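PDB 2F4I: lipoprotein, which is of unknown function but adopts an OB-fold and is predicted to be a periplasmic lipoprotein of the DUF2291 family. Local coordinates for residues 110-115 / 130-135. Sequence-based numbering, arbitrary orientation.
Sequences FGNGIV and IDFNLT
Asn112, just before helix 113-118, and Val115, in its first turn, meet Phe132 of helix 129-139, while the backbones stay apart, with Val115 CA and Thr135 CA 9.6 Å from each other. No hydrogen bond joins the two segments. The phenyl ring of Phe132 makes the contact. Its CG stands anti to the backbone N (chi1 -177°), which brings the outer ring atoms CE2 and CZ up to Asn112 and Val115. Asn112 ND2 comes within 3.5 Å of Phe132 CE2. The approach is oblique, with the amide and ring planes 48° apart. Asn112 occupies the N-cap position of helix 113-118, but its side chain makes no capping bond. Val115 reaches the end of the same ring with one methyl, CG2, 3.8 Å from Phe132 CZ. This is a plain apolar contact. The ring of Phe126 also meets that of Phe132, with planes at about 45°. An alanine in place of Phe132 would probably open a gap beside Val115 CG2 and leave the Asn112 amide freer to turn. One turn on, Thr135 OG1 donates to Asp131 O at 2.6 Å, an oxygen that also accepts from Thr135 N. Val115 further touches Leu139, and Asn112 touches Ala136. The Phe132 ring thus packs helix 129-139 against the N-terminal end of helix 113-118, whose Ile114 rests on strand 184-193 of the OB-fold sheet.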
loop_
_atom_site.group_PDB
_atom_site.type_symbol
_atom_site.label_atom_id
_atom_site.label_comp_id
_atom_site.label_asym_id
_atom_site.label_seq_id
_atom_site.Cartn_x
_atom_site.Cartn_y
_atom_site.Cartn_z
ATOM N N PHE A 110 7.280 -6.271 3.864
ATOM C CA PHE A 110 8.312 -7.216 3.477
ATOM C C PHE A 110 8.390 -7.192 1.952
ATOM O O PHE A 110 7.397 -7.015 1.312
ATOM C CB PHE A 110 7.958 -8.687 3.847
ATOM C CG PHE A 110 7.467 -8.923 5.274
ATOM C CD1 PHE A 110 8.367 -9.160 6.307
ATOM C CD2 PHE A 110 6.103 -9.039 5.548
ATOM C CE1 PHE A 110 7.936 -9.435 7.610
ATOM C CE2 PHE A 110 5.648 -9.292 6.862
ATOM C CZ PHE A 110 6.576 -9.497 7.891
ATOM N N GLY A 111 9.558 -7.425 1.370
ATOM C CA GLY A 111 9.633 -7.695 -0.060
ATOM C C GLY A 111 9.335 -6.535 -1.015
ATOM O O GLY A 111 9.530 -5.340 -0.708
ATOM N N ASN A 112 8.863 -6.914 -2.193
ATOM C CA ASN A 112 8.912 -6.052 -3.366
ATOM C C ASN A 112 7.584 -5.442 -3.730
ATOM O O ASN A 112 7.493 -4.829 -4.784
ATOM C CB ASN A 112 9.484 -6.825 -4.568
ATOM C CG ASN A 112 10.994 -6.975 -4.505
ATOM O OD1 ASN A 112 11.667 -6.384 -3.651
ATOM N ND2 ASN A 112 11.542 -7.750 -5.431
ATOM N N GLY A 113 6.576 -5.601 -2.875
ATOM C CA GLY A 113 5.257 -5.017 -3.063
ATOM C C GLY A 113 5.214 -3.542 -3.326
ATOM O O GLY A 113 4.439 -3.120 -4.150
ATOM N N ILE A 114 6.032 -2.747 -2.623
ATOM C CA ILE A 114 5.993 -1.265 -2.825
ATOM C C ILE A 114 6.578 -0.922 -4.188
ATOM O O ILE A 114 5.954 -0.219 -4.944
ATOM C CB ILE A 114 6.658 -0.413 -1.663
ATOM C CG1 ILE A 114 5.825 -0.531 -0.360
ATOM C CG2 ILE A 114 6.748 1.077 -2.057
ATOM C CD1 ILE A 114 6.589 -0.442 0.971
ATOM N N VAL A 115 7.757 -1.452 -4.507
ATOM C CA VAL A 115 8.419 -1.110 -5.774
ATOM C C VAL A 115 7.671 -1.679 -6.977
ATOM O O VAL A 115 7.629 -1.050 -7.997
ATOM C CB VAL A 115 9.958 -1.531 -5.798
ATOM C CG1 VAL A 115 10.720 -0.778 -4.743
ATOM C CG2 VAL A 115 10.150 -3.078 -5.692
ATOM N N ILE A 130 21.308 -8.265 -5.593
ATOM C CA ILE A 130 21.414 -7.921 -4.205
ATOM C C ILE A 130 21.188 -6.393 -3.999
ATOM O O ILE A 130 20.567 -6.017 -3.013
ATOM C CB ILE A 130 22.746 -8.442 -3.647
ATOM C CG1 ILE A 130 22.826 -8.255 -2.120
ATOM C CG2 ILE A 130 23.897 -7.771 -4.367
ATOM C CD1 ILE A 130 21.504 -8.586 -1.326
ATOM N N ASP A 131 21.636 -5.542 -4.943
ATOM C CA ASP A 131 21.394 -4.083 -4.881
ATOM C C ASP A 131 19.888 -3.744 -4.921
ATOM O O ASP A 131 19.408 -2.818 -4.249
ATOM C CB ASP A 131 22.060 -3.378 -6.044
ATOM C CG ASP A 131 23.526 -3.517 -6.029
ATOM O OD1 ASP A 131 24.071 -3.869 -4.957
ATOM O OD2 ASP A 131 24.138 -3.268 -7.099
ATOM N N PHE A 132 19.166 -4.481 -5.755
ATOM C CA PHE A 132 17.728 -4.352 -5.832
ATOM C C PHE A 132 17.097 -4.765 -4.519
ATOM O O PHE A 132 16.280 -4.034 -3.968
ATOM C CB PHE A 132 17.180 -5.146 -7.033
ATOM C CG PHE A 132 15.696 -5.013 -7.242
ATOM C CD1 PHE A 132 15.076 -3.764 -7.276
ATOM C CD2 PHE A 132 14.918 -6.123 -7.455
ATOM C CE1 PHE A 132 13.699 -3.636 -7.459
ATOM C CE2 PHE A 132 13.532 -5.988 -7.664
ATOM C CZ PHE A 132 12.927 -4.741 -7.649
ATOM N N ASN A 133 17.495 -5.911 -4.002
ATOM C CA ASN A 133 16.940 -6.429 -2.759
ATOM C C ASN A 133 17.227 -5.544 -1.558
ATOM O O ASN A 133 16.319 -5.236 -0.839
ATOM C CB ASN A 133 17.411 -7.854 -2.506
ATOM C CG ASN A 133 16.879 -8.822 -3.532
ATOM O OD1 ASN A 133 15.669 -8.773 -3.928
ATOM N ND2 ASN A 133 17.761 -9.734 -3.976
ATOM N N LEU A 134 18.463 -5.127 -1.356
ATOM C CA LEU A 134 18.791 -4.232 -0.226
ATOM C C LEU A 134 18.043 -2.866 -0.319
ATOM O O LEU A 134 17.613 -2.313 0.693
ATOM C CB LEU A 134 20.285 -4.034 -0.135
ATOM C CG LEU A 134 21.065 -5.328 0.124
ATOM C CD1 LEU A 134 22.592 -5.132 -0.042
ATOM C CD2 LEU A 134 20.684 -5.866 1.512
ATOM N N THR A 135 17.888 -2.335 -1.536
ATOM C CA THR A 135 17.165 -1.085 -1.758
ATOM C C THR A 135 15.681 -1.202 -1.390
ATOM O O THR A 135 15.152 -0.329 -0.668
ATOM C CB THR A 135 17.309 -0.582 -3.236
ATOM O OG1 THR A 135 18.678 -0.420 -3.548
ATOM C CG2 THR A 135 16.609 0.777 -3.462
#